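PDB 3FZE: protein STE5 from Saccharomyces cerevisiae, which probably serves as a mating-pathway scaffold whose minimal scaffold domain co-catalyses phosphorylation of the MAP kinase Fus3 by Ste7, unlocking Fus3 for activation. Local coordinates for residues I22-I26 against K124-L128; F93-K99 against Q130-F135; T4-S8 against L164-S168. The contacts are given in a common frame with arbitrary orientation. Numbering follows the deposited sequence.

Interaction 1. Residues I22-I26 against K124-L128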
ATOM      1  N   ILE A  22       1.680  -1.539   4.325  0.50 12.70           N
ATOM      2  CA  ILE A  22       1.441  -0.958   3.010  0.50 14.38           C
ATOM      3  C   ILE A  22       1.340  -2.064   1.965  0.50 13.69           C
ATOM      4  O   ILE A  22       2.306  -2.783   1.726  0.50 15.34           O
ATOM      5  CB  ILE A  22       2.592   0.002   2.602  0.50 16.05           C
ATOM      6  CG1 ILE A  22       2.967   0.940   3.758  0.50 15.41           C
ATOM      7  CG2 ILE A  22       2.208   0.792   1.366  0.50 19.17           C
ATOM      8  CD1 ILE A  22       1.913   2.004   4.071  0.50 14.34           C
ATOM      9  N   ILE A  23       0.175  -2.200   1.341  1.00 14.79           N
ATOM     10  CA  ILE A  23      -0.012  -3.226   0.318  1.00 16.88           C
ATOM     11  C   ILE A  23      -0.168  -2.536  -1.034  1.00 13.22           C
ATOM     12  O   ILE A  23      -1.097  -1.763  -1.238  1.00 15.05           O
ATOM     13  CB  ILE A  23      -1.230  -4.121   0.637  1.00 18.93           C
ATOM     14  CG1 ILE A  23      -1.136  -4.620   2.083  1.00 18.58           C
ATOM     15  CG2 ILE A  23      -1.283  -5.287  -0.324  1.00 18.45           C
ATOM     16  CD1 ILE A  23      -2.472  -4.750   2.807  1.00 23.51           C
ATOM     17  N   LEU A  24       0.776  -2.794  -1.934  1.00 11.39           N
ATOM     18  CA  LEU A  24       0.845  -2.123  -3.228  1.00 11.94           C
ATOM     19  C   LEU A  24       0.740  -3.132  -4.358  1.00 13.11           C
ATOM     20  O   LEU A  24       1.562  -4.039  -4.475  1.00 15.76           O
ATOM     21  CB  LEU A  24       2.153  -1.328  -3.363  1.00 13.69           C
ATOM     22  CG  LEU A  24       2.442  -0.286  -2.279  1.00 11.11           C
ATOM     23  CD1 LEU A  24       3.747   0.429  -2.614  1.00 17.62           C
ATOM     24  CD2 LEU A  24       1.305   0.720  -2.132  1.00 15.21           C
ATOM     25  N   GLN A  25      -0.301  -2.992  -5.172  1.00 14.44           N
ATOM     26  CA  GLN A  25      -0.471  -3.854  -6.323  1.00 15.99           C
ATOM     27  C   GLN A  25      -0.130  -3.049  -7.560  1.00 17.84           C
ATOM     28  O   GLN A  25      -0.771  -2.030  -7.838  1.00 17.78           O
ATOM     29  CB  GLN A  25      -1.908  -4.337  -6.383  1.00 16.92           C
ATOM     30  CG  GLN A  25      -2.208  -5.127  -7.626  1.00 16.25           C
ATOM     31  CD  GLN A  25      -3.568  -5.780  -7.549  1.00 17.86           C
ATOM     32  OE1 GLN A  25      -4.531  -5.164  -7.099  1.00 18.02           O
ATOM     33  NE2 GLN A  25      -3.653  -7.038  -7.972  1.00 16.21           N
ATOM     34  N   ILE A  26       0.899  -3.482  -8.281  1.00 16.29           N
ATOM     35  CA  ILE A  26       1.378  -2.723  -9.429  1.00 15.18           C
ATOM     36  C   ILE A  26       1.291  -3.476 -10.758  1.00 19.88           C
ATOM     37  O   ILE A  26       1.855  -4.565 -10.917  1.00 19.78           O
ATOM     38  CB  ILE A  26       2.829  -2.229  -9.225  1.00 17.85           C
ATOM     39  CG1 ILE A  26       2.972  -1.540  -7.864  1.00 19.47           C
ATOM     40  CG2 ILE A  26       3.217  -1.289 -10.358  1.00 20.13           C
ATOM     41  CD1 ILE A  26       4.400  -1.130  -7.506  1.00 22.12           C
ATOM     42  N   LYS A 124     -11.595 -10.732  -8.990  1.00 32.67           N
ATOM     43  CA  LYS A 124     -10.740 -11.826  -8.538  1.00 31.77           C
ATOM     44  C   LYS A 124      -9.247 -11.516  -8.593  1.00 29.78           C
ATOM     45  O   LYS A 124      -8.434 -12.303  -8.115  1.00 26.42           O
ATOM     46  CB  LYS A 124     -11.036 -13.109  -9.323  1.00 29.87           C
ATOM     47  CG  LYS A 124     -12.360 -13.767  -8.955  1.00 35.33           C
ATOM     48  CD  LYS A 124     -12.586 -15.045  -9.752  1.00 39.48           C
ATOM     49  CE  LYS A 124     -13.947 -15.654  -9.446  1.00 43.33           C
ATOM     50  NZ  LYS A 124     -14.108 -15.963  -7.996  1.00 49.18           N
ATOM     51  N   LYS A 125      -8.878 -10.369  -9.153  1.00 27.61           N
ATOM     52  CA  LYS A 125      -7.459 -10.044  -9.284  1.00 24.90           C
ATOM     53  C   LYS A 125      -7.025  -8.800  -8.515  1.00 18.98           C
ATOM     54  O   LYS A 125      -5.873  -8.702  -8.118  1.00 22.05           O
ATOM     55  CB  LYS A 125      -7.069  -9.893 -10.750  1.00 24.48           C
ATOM     56  CG  LYS A 125      -7.193 -11.163 -11.557  1.00 29.49           C
ATOM     57  CD  LYS A 125      -6.682 -10.950 -12.963  1.00 27.43           C
ATOM     58  CE  LYS A 125      -6.939 -12.180 -13.821  1.00 34.13           C
ATOM     59  NZ  LYS A 125      -6.181 -13.373 -13.347  1.00 38.70           N
ATOM     60  N   SER A 126      -7.935  -7.849  -8.328  1.00 21.83           N
ATOM     61  CA  SER A 126      -7.582  -6.593  -7.672  1.00 19.88           C
ATOM     62  C   SER A 126      -7.640  -6.725  -6.151  1.00 21.02           C
ATOM     63  O   SER A 126      -8.631  -7.214  -5.605  1.00 25.33           O
ATOM     64  CB  SER A 126      -8.515  -5.476  -8.152  1.00 18.53           C
ATOM     65  OG  SER A 126      -8.459  -4.348  -7.291  1.00 20.41           O
ATOM     66  N   ILE A 127      -6.584  -6.292  -5.466  1.00 16.13           N
ATOM     67  CA  ILE A 127      -6.571  -6.351  -4.005  1.00 20.02           C
ATOM     68  C   ILE A 127      -7.660  -5.467  -3.376  1.00 21.06           C
ATOM     69  O   ILE A 127      -7.993  -5.610  -2.193  1.00 24.01           O
ATOM     70  CB  ILE A 127      -5.178  -5.979  -3.420  1.00 19.55           C
ATOM     71  CG1 ILE A 127      -4.870  -4.497  -3.657  1.00 17.03           C
ATOM     72  CG2 ILE A 127      -4.089  -6.868  -4.022  1.00 20.81           C
ATOM     73  CD1 ILE A 127      -3.659  -3.982  -2.883  1.00 15.94           C
ATOM     74  N   LEU A 128      -8.228  -4.563  -4.167  1.00 20.40           N
ATOM     75  CA  LEU A 128      -9.194  -3.609  -3.632  1.00 22.17           C
ATOM     76  C   LEU A 128     -10.576  -4.239  -3.383  1.00 21.92           C
ATOM     77  O   LEU A 128     -11.409  -3.653  -2.689  1.00 26.79           O
ATOM     78  CB  LEU A 128      -9.302  -2.378  -4.545  1.00 23.35           C
ATOM     79  CG  LEU A 128      -7.996  -1.651  -4.884  1.00 23.05           C
ATOM     80  CD1 LEU A 128      -8.219  -0.545  -5.889  1.00 23.65           C
ATOM     81  CD2 LEU A 128      -7.367  -1.079  -3.620  1.00 25.18           C
TER

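Interaction 2. Residues F93-K99 against Q130-F135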
ATOM      1  N   PHE A  93      -2.369 -13.598  -3.316  1.00 17.20           N
ATOM      2  CA  PHE A  93      -2.565 -12.714  -2.177  1.00 20.81           C
ATOM      3  C   PHE A  93      -3.988 -12.739  -1.608  1.00 19.75           C
ATOM      4  O   PHE A  93      -4.967 -12.804  -2.344  1.00 20.99           O
ATOM      5  CB  PHE A  93      -2.213 -11.276  -2.548  1.00 16.70           C
ATOM      6  CG  PHE A  93      -2.536 -10.299  -1.464  1.00 17.55           C
ATOM      7  CD1 PHE A  93      -1.635 -10.069  -0.439  1.00 21.31           C
ATOM      8  CD2 PHE A  93      -3.763  -9.651  -1.439  1.00 18.51           C
ATOM      9  CE1 PHE A  93      -1.935  -9.181   0.579  1.00 22.38           C
ATOM     10  CE2 PHE A  93      -4.067  -8.754  -0.417  1.00 21.32           C
ATOM     11  CZ  PHE A  93      -3.156  -8.531   0.591  1.00 21.47           C
ATOM     12  N   SER A  94      -4.085 -12.655  -0.286  1.00 21.29           N
ATOM     13  CA  SER A  94      -5.344 -12.349   0.385  1.00 21.36           C
ATOM     14  C   SER A  94      -4.995 -11.668   1.695  1.00 20.07           C
ATOM     15  O   SER A  94      -3.886 -11.836   2.211  1.00 18.15           O
ATOM     16  CB  SER A  94      -6.168 -13.611   0.659  1.00 21.06           C
ATOM     17  OG  SER A  94      -5.528 -14.450   1.610  1.00 21.03           O
ATOM     18  N   PRO A  95      -5.931 -10.876   2.233  1.00 19.65           N
ATOM     19  CA  PRO A  95      -5.643 -10.245   3.524  1.00 20.55           C
ATOM     20  C   PRO A  95      -5.360 -11.280   4.616  1.00 20.02           C
ATOM     21  O   PRO A  95      -4.414 -11.095   5.383  1.00 19.78           O
ATOM     22  CB  PRO A  95      -6.923  -9.462   3.819  1.00 25.59           C
ATOM     23  CG  PRO A  95      -7.448  -9.113   2.458  1.00 29.11           C
ATOM     24  CD  PRO A  95      -7.137 -10.319   1.594  1.00 23.43           C
ATOM     25  N   ILE A  96      -6.149 -12.352   4.684  1.00 21.82           N
ATOM     26  CA  ILE A  96      -5.896 -13.375   5.693  1.00 23.68           C
ATOM     27  C   ILE A  96      -4.531 -14.034   5.496  1.00 21.41           C
ATOM     28  O   ILE A  96      -3.822 -14.294   6.466  1.00 21.70           O
ATOM     29  CB  ILE A  96      -7.008 -14.456   5.758  1.00 31.38           C
ATOM     30  CG1 ILE A  96      -6.743 -15.404   6.931  1.00 35.33           C
ATOM     31  CG2 ILE A  96      -7.085 -15.244   4.467  1.00 31.04           C
ATOM     32  CD1 ILE A  96      -6.566 -14.695   8.251  1.00 35.02           C
ATOM     33  N   TRP A  97      -4.150 -14.296   4.245  1.00 20.20           N
ATOM     34  CA  TRP A  97      -2.814 -14.818   3.990  1.00 20.66           C
ATOM     35  C   TRP A  97      -1.776 -13.862   4.577  1.00 20.70           C
ATOM     36  O   TRP A  97      -0.836 -14.284   5.248  1.00 21.21           O
ATOM     37  CB  TRP A  97      -2.536 -15.016   2.493  1.00 20.76           C
ATOM     38  CG  TRP A  97      -1.102 -15.374   2.261  1.00 23.17           C
ATOM     39  CD1 TRP A  97      -0.552 -16.625   2.291  1.00 25.75           C
ATOM     40  CD2 TRP A  97      -0.020 -14.465   2.015  1.00 23.25           C
ATOM     41  NE1 TRP A  97       0.804 -16.550   2.069  1.00 24.07           N
ATOM     42  CE2 TRP A  97       1.155 -15.240   1.896  1.00 21.09           C
ATOM     43  CE3 TRP A  97       0.069 -13.077   1.881  1.00 22.08           C
ATOM     44  CZ2 TRP A  97       2.403 -14.669   1.645  1.00 22.44           C
ATOM     45  CZ3 TRP A  97       1.314 -12.508   1.631  1.00 22.58           C
ATOM     46  CH2 TRP A  97       2.464 -13.307   1.525  1.00 20.04           C
ATOM     47  N   LEU A  98      -1.952 -12.571   4.314  1.00 18.90           N
ATOM     48  CA  LEU A  98      -1.005 -11.573   4.798  1.00 22.14           C
ATOM     49  C   LEU A  98      -0.959 -11.533   6.329  1.00 21.38           C
ATOM     50  O   LEU A  98       0.123 -11.497   6.915  1.00 20.19           O
ATOM     51  CB  LEU A  98      -1.318 -10.190   4.222  1.00 21.26           C
ATOM     52  CG  LEU A  98      -0.289  -9.093   4.516  1.00 20.11           C
ATOM     53  CD1 LEU A  98       1.057  -9.378   3.821  1.00 20.72           C
ATOM     54  CD2 LEU A  98      -0.842  -7.721   4.116  1.00 25.88           C
ATOM     55  N   LYS A  99      -2.123 -11.539   6.975  0.50 19.06           N
ATOM     56  CA  LYS A  99      -2.150 -11.518   8.435  0.50 19.16           C
ATOM     57  C   LYS A  99      -1.456 -12.744   9.017  0.50 19.66           C
ATOM     58  O   LYS A  99      -0.650 -12.629   9.938  0.50 19.92           O
ATOM     59  CB  LYS A  99      -3.581 -11.401   8.968  0.50 18.33           C
ATOM     60  CG  LYS A  99      -3.678 -11.385  10.489  0.50 23.38           C
ATOM     61  CD  LYS A  99      -3.925 -12.778  11.061  0.50 27.68           C
ATOM     62  CE  LYS A  99      -3.990 -12.748  12.585  0.50 28.52           C
ATOM     63  NZ  LYS A  99      -4.721 -13.935  13.134  0.50 25.52           N
ATOM     64  N   GLN A 130     -10.893  -7.212  -1.901  1.00 27.44           N
ATOM     65  CA  GLN A 130     -10.693  -8.314  -0.964  1.00 26.93           C
ATOM     66  C   GLN A 130     -11.150  -7.927   0.438  1.00 31.10           C
ATOM     67  O   GLN A 130     -11.375  -6.752   0.710  1.00 33.53           O
ATOM     68  CB  GLN A 130      -9.233  -8.783  -1.007  1.00 28.07           C
ATOM     69  CG  GLN A 130      -8.853  -9.358  -2.373  1.00 30.97           C
ATOM     70  CD  GLN A 130      -7.369  -9.655  -2.526  1.00 35.77           C
ATOM     71  OE1 GLN A 130      -6.620  -9.647  -1.547  1.00 35.84           O
ATOM     72  NE2 GLN A 130      -6.934  -9.907  -3.768  1.00 21.49           N
ATOM     73  N   ASP A 131     -11.315  -8.912   1.316  1.00 32.90           N
ATOM     74  CA  ASP A 131     -11.843  -8.623   2.646  1.00 46.26           C
ATOM     75  C   ASP A 131     -10.734  -8.488   3.689  1.00 40.20           C
ATOM     76  O   ASP A 131     -10.035  -9.452   4.014  1.00 39.06           O
ATOM     77  CB  ASP A 131     -12.926  -9.628   3.072  1.00 58.98           C
ATOM     78  CG  ASP A 131     -12.362 -10.982   3.463  1.00 70.37           C
ATOM     79  OD1 ASP A 131     -11.277 -11.354   2.967  1.00 74.06           O
ATOM     80  OD2 ASP A 131     -13.017 -11.680   4.267  1.00 76.89           O
ATOM     81  N   TYR A 132     -10.582  -7.272   4.191  1.00 29.03           N
ATOM     82  CA  TYR A 132      -9.536  -6.956   5.155  1.00 26.91           C
ATOM     83  C   TYR A 132     -10.057  -7.215   6.567  1.00 41.02           C
ATOM     84  O   TYR A 132      -9.446  -6.843   7.569  1.00 36.06           O
ATOM     85  CB  TYR A 132      -9.013  -5.545   4.907  1.00 26.31           C
ATOM     86  CG  TYR A 132      -8.262  -5.491   3.581  1.00 28.92           C
ATOM     87  CD1 TYR A 132      -8.951  -5.399   2.375  1.00 30.28           C
ATOM     88  CD2 TYR A 132      -6.878  -5.597   3.531  1.00 25.58           C
ATOM     89  CE1 TYR A 132      -8.277  -5.378   1.157  1.00 21.32           C
ATOM     90  CE2 TYR A 132      -6.197  -5.575   2.318  1.00 26.39           C
ATOM     91  CZ  TYR A 132      -6.905  -5.470   1.135  1.00 22.00           C
ATOM     92  OH  TYR A 132      -6.237  -5.445  -0.071  1.00 23.29           O
ATOM     93  N   ARG A 133     -11.221  -7.862   6.581  1.00 49.62           N
ATOM     94  CA  ARG A 133     -11.758  -8.641   7.692  1.00 62.47           C
ATOM     95  C   ARG A 133     -10.828  -8.869   8.880  1.00 56.27           C
ATOM     96  O   ARG A 133     -11.066  -8.370   9.976  1.00 61.01           O
ATOM     97  CB  ARG A 133     -12.223 -10.001   7.168  1.00 20.00           C
ATOM     98  N   CYS A 134      -9.781  -9.646   8.645  1.00 44.89           N
ATOM     99  CA  CYS A 134      -8.945 -10.212   9.696  1.00 38.40           C
ATOM    100  C   CYS A 134      -8.097  -9.194  10.447  1.00 36.80           C
ATOM    101  O   CYS A 134      -7.529  -9.505  11.491  1.00 41.93           O
ATOM    102  CB  CYS A 134      -8.009 -11.222   9.054  1.00 39.48           C
ATOM    103  SG  CYS A 134      -7.221 -10.507   7.591  1.00 30.30           S
ATOM    104  N   PHE A 135      -7.979  -7.991   9.906  1.00 33.89           N
ATOM    105  CA  PHE A 135      -7.214  -6.962  10.585  1.00 35.08           C
ATOM    106  C   PHE A 135      -8.088  -6.255  11.627  1.00 44.84           C
ATOM    107  O   PHE A 135      -7.880  -5.087  11.945  1.00 48.40           O
ATOM    108  CB  PHE A 135      -6.554  -6.005   9.587  1.00 35.56           C
ATOM    109  CG  PHE A 135      -5.477  -6.658   8.761  1.00 31.80           C
ATOM    110  CD1 PHE A 135      -5.739  -7.088   7.472  1.00 32.49           C
ATOM    111  CD2 PHE A 135      -4.217  -6.881   9.293  1.00 28.97           C
ATOM    112  CE1 PHE A 135      -4.761  -7.708   6.724  1.00 28.93           C
ATOM    113  CE2 PHE A 135      -3.237  -7.498   8.553  1.00 31.28           C
ATOM    114  CZ  PHE A 135      -3.504  -7.917   7.263  1.00 28.49           C
TER
HETATM  115  O   HOH W   1      -8.933 -12.506   3.491  1.00 28.31           O

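Interaction 3. Residues T4-S8 against L164-S168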
ATOM      1  N   THR A   4     -10.767  13.467  -1.660  1.00 33.12           N
ATOM      2  CA  THR A   4     -11.107  12.284  -0.872  1.00 33.67           C
ATOM      3  C   THR A   4      -9.883  11.471  -0.477  1.00 31.01           C
ATOM      4  O   THR A   4      -9.856  10.870   0.593  1.00 29.87           O
ATOM      5  CB  THR A   4     -12.107  11.365  -1.601  1.00 38.44           C
ATOM      6  OG1 THR A   4     -11.537  10.910  -2.835  1.00 51.57           O
ATOM      7  CG2 THR A   4     -13.386  12.106  -1.882  1.00 37.70           C
ATOM      8  N   THR A   5      -8.872  11.453  -1.339  1.00 29.40           N
ATOM      9  CA  THR A   5      -7.598  10.840  -0.982  1.00 26.30           C
ATOM     10  C   THR A   5      -7.030  11.520   0.260  1.00 27.90           C
ATOM     11  O   THR A   5      -6.637  10.858   1.217  1.00 26.56           O
ATOM     12  CB  THR A   5      -6.579  10.935  -2.129  1.00 27.20           C
ATOM     13  OG1 THR A   5      -7.041  10.168  -3.247  1.00 26.59           O
ATOM     14  CG2 THR A   5      -5.221  10.409  -1.680  1.00 28.92           C
ATOM     15  N   ILE A   6      -7.009  12.851   0.243  1.00 28.10           N
ATOM     16  CA  ILE A   6      -6.518  13.628   1.373  1.00 28.83           C
ATOM     17  C   ILE A   6      -7.325  13.367   2.643  1.00 25.24           C
ATOM     18  O   ILE A   6      -6.762  13.082   3.700  1.00 28.12           O
ATOM     19  CB  ILE A   6      -6.525  15.139   1.061  1.00 28.74           C
ATOM     20  CG1 ILE A   6      -5.516  15.463  -0.046  1.00 25.17           C
ATOM     21  CG2 ILE A   6      -6.227  15.950   2.315  1.00 30.11           C
ATOM     22  CD1 ILE A   6      -5.540  16.921  -0.489  1.00 27.96           C
ATOM     23  N   SER A   7      -8.646  13.472   2.547  1.00 31.76           N
ATOM     24  CA  SER A   7      -9.485  13.285   3.725  1.00 32.04           C
ATOM     25  C   SER A   7      -9.425  11.848   4.249  1.00 30.13           C
ATOM     26  O   SER A   7      -9.471  11.619   5.454  1.00 32.77           O
ATOM     27  CB  SER A   7     -10.929  13.733   3.461  1.00 32.27           C
ATOM     28  OG  SER A   7     -11.491  13.056   2.354  1.00 38.21           O
ATOM     29  N   SER A   8      -9.329  10.885   3.343  0.50 31.87           N
ATOM     30  CA  SER A   8      -9.212   9.494   3.757  0.50 32.46           C
ATOM     31  C   SER A   8      -7.912   9.280   4.525  0.50 31.27           C
ATOM     32  O   SER A   8      -7.903   8.661   5.589  0.50 26.41           O
ATOM     33  CB  SER A   8      -9.293   8.559   2.549  0.50 34.34           C
ATOM     34  OG  SER A   8     -10.579   8.621   1.959  0.50 33.80           O
ATOM     35  N   LEU A 164     -14.251   2.916  -1.466  1.00 42.45           N
ATOM     36  CA  LEU A 164     -13.171   2.973  -2.439  1.00 35.08           C
ATOM     37  C   LEU A 164     -12.771   4.430  -2.672  1.00 36.87           C
ATOM     38  O   LEU A 164     -13.622   5.317  -2.702  1.00 41.52           O
ATOM     39  CB  LEU A 164     -13.612   2.322  -3.757  1.00 31.43           C
ATOM     40  CG  LEU A 164     -12.635   2.438  -4.936  1.00 33.74           C
ATOM     41  CD1 LEU A 164     -11.362   1.641  -4.675  1.00 36.26           C
ATOM     42  CD2 LEU A 164     -13.302   1.982  -6.224  1.00 38.12           C
ATOM     43  N   VAL A 165     -11.475   4.674  -2.826  1.00 33.54           N
ATOM     44  CA  VAL A 165     -10.972   6.016  -3.073  1.00 29.37           C
ATOM     45  C   VAL A 165     -10.173   6.029  -4.366  1.00 30.64           C
ATOM     46  O   VAL A 165      -9.345   5.148  -4.589  1.00 27.19           O
ATOM     47  CB  VAL A 165     -10.062   6.490  -1.918  1.00 30.67           C
ATOM     48  CG1 VAL A 165      -9.355   7.786  -2.289  1.00 34.83           C
ATOM     49  CG2 VAL A 165     -10.877   6.665  -0.642  1.00 40.19           C
ATOM     50  N   GLU A 166     -10.418   7.021  -5.217  1.00 27.12           N
ATOM     51  CA  GLU A 166      -9.712   7.109  -6.495  1.00 31.91           C
ATOM     52  C   GLU A 166      -8.701   8.244  -6.516  1.00 28.84           C
ATOM     53  O   GLU A 166      -8.949   9.322  -5.978  1.00 31.63           O
ATOM     54  CB  GLU A 166     -10.692   7.261  -7.660  1.00 31.23           C
ATOM     55  CG  GLU A 166     -11.446   5.986  -8.010  1.00 40.85           C
ATOM     56  CD  GLU A 166     -12.511   6.210  -9.068  1.00 53.47           C
ATOM     57  OE1 GLU A 166     -12.221   6.886 -10.080  1.00 54.67           O
ATOM     58  OE2 GLU A 166     -13.640   5.706  -8.889  1.00 60.12           O
ATOM     59  N   ALA A 167      -7.558   8.006  -7.147  1.00 26.35           N
ATOM     60  CA  ALA A 167      -6.509   9.013  -7.203  1.00 26.78           C
ATOM     61  C   ALA A 167      -5.845   9.047  -8.572  1.00 28.64           C
ATOM     62  O   ALA A 167      -5.851   8.055  -9.298  1.00 28.44           O
ATOM     63  CB  ALA A 167      -5.480   8.757  -6.124  1.00 25.01           C
ATOM     64  N   SER A 168      -5.250  10.188  -8.905  1.00 24.69           N
ATOM     65  CA  SER A 168      -4.722  10.412 -10.245  1.00 32.81           C
ATOM     66  C   SER A 168      -3.403   9.690 -10.519  1.00 30.98           C
ATOM     67  O   SER A 168      -3.163   9.231 -11.636  1.00 28.94           O
ATOM     68  CB  SER A 168      -4.544  11.911 -10.498  1.00 35.33           C
ATOM     69  OG  SER A 168      -3.587  12.450  -9.609  1.00 31.57           O
TER
HETATM   70  O   HOH W   2     -12.737   8.855  -5.091  1.00 36.06           O

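Interaction 1. Residues I22-I26 against K124-L128
Two hydrogen bonds from one side chain hold the loop 124-128 to the central strand 19-26. The extended side chain of Gln25 (t at chi1 and chi2) carries its amide to the loop backbone, where Gln25 NE2 donates to Lys125 O at 2.8 Å and Gln25 OE1 accepts from Ile127 N at 2.9 Å, both close to linear. The carboxamide thus spans Ser126, taking the carbonyl before it and the NH after it, so the glutamine holds the loop by its main chain rather than by its side chains. Both amide atoms have second partners: OE1 is also bonded to Ser117 OG and NE2 to Asp60 O, so the same group joins the ends of both neighbouring strands. Within the loop, Ser126 OG accepts from Leu128 N at 3.1 Å, an ST turn that helps bend the chain into the 3-10 segment starting at Ile127.

The apolar part is small. Ile127 points toward the sheet and brings its CD1 to 3.7 Å from Ile23 CG2, while Ile127 CG1 lies 3.5 Å from Gln25 OE1.

Ile23 and Gln25 both face this loop, whereas Leu24 turns away and, like Ile22, packs against helix 35-50 on the other side of the sheet. The buried glutamine bonded to loop backbone is one part of how the loop after strand 111-117 covers this face of strand 19-26, in the alpha/beta/alpha layering of the vWA-like fold.

Interaction 2. Residues F93-K99 against Q130-F135
This is a largely apolar contact between the first turn of helix 95-102 and the irregular loop 130-135, in the layer covering one face of the sheet. Pro95 is its centre. Its CG lies 3.6 Å from the centroid of the Tyr132 ring and only 7° off the ring normal, a CH-pi contact over the face, while its CB meets Cys134 SG at 3.9 Å and Phe135 CE1 at 4.0 Å. Further along the helix, Leu98 CD2 lies 4.1 Å from Phe135 CZ and Lys99 CB 4.0 Å from Cys134 SG; the amine of Lys99 leads away to Asn106. Ile96 CD1 rests on Cys134 CB at 3.8 Å. Gln130 lies against Phe93 and Pro95, its NE2 hydrogen-bonded to Asn63 OD1.

The polar link is indirect: water 1 accepts from Ile96 N at 3.0 Å and donates to Asp131 OD1 at 2.7 Å, tying the loop to an NH of the first turn. Beneath, Phe93, Leu98 and Tyr132 all reach Ile23 of strand 19-26. Ser94 OG accepts from Trp97 N at 3.0 Å, so the arrangement is a serine N-cap followed by proline at the first helical position, here with the proline ring packed on a tyrosine.

Interaction 3. Residues T4-S8 against L164-S168
The axis of segment 165-167 approaches that of helical segment 4-8 to 8.3 Å, the N-to-C directions 125° apart. Leu164 packs on Met121 and Leu128. Val165 follows and carries most of the contact: its side chain points toward the helix and its methyls fit among three hydroxyl-bearing residues, CG1 lying 3.8 Å from Thr4 OG1 and 3.5 Å from Thr5 OG1, and CG2 3.3 Å from Ser8 OG. Such polar side chains can lie against a valine because their hydroxyls are engaged elsewhere: Ser8 OG donates to Thr4 O at 2.7 Å one turn back, and both threonine hydroxyls bond to Gly1 O.

The CA-to-CB bond of Glu166 points away from the helix, and its OE1 is hydrogen-bonded to Leu153 N, so the residue contributes backbone. Glu166 N donates to water 2 at 3.0 Å, and this water lies 3.3 Å from Thr4 OG1 in a bridge to the helix, while Glu166 O comes within 3.4 Å of Thr5 OG1. Ala167 closes the contact, its CB 3.6 Å from Thr5 OG1.

Strand 165-167 is the outermost on its side of the sheet, paired in parallel with strand 145-150. Its backbone also bonds to Gly1, probably a construct remnant, through Glu166. Helix 170-180 lies beside both segments, Phe172 touching Thr5 and Ile6, and Val173 touching Ala167.

How the interactions relate
Along the chain the segments come in the order 4-8, 22-26, 93-99, 124-128, 130-135 and 164-168, so interactions 1 and 2 interlock and both are nested within the span closed by interaction 3. Interactions 1 and 2, with centres 11 Å apart, form one continuous layer on strand 19-26, joined by packing of Ile23 on Leu98 and by a probable hydrogen bond from Tyr132 OH to Ile127 O. Interaction 3 lies at the sheet edge, its centre 16 Å from interaction 1 and 21 Å from interaction 2; interactions 1 and 3 meet where Leu128 packs on Leu164. Together they tie the N-terminal helix, the last strand and intervening loops to one vWA-like sheet.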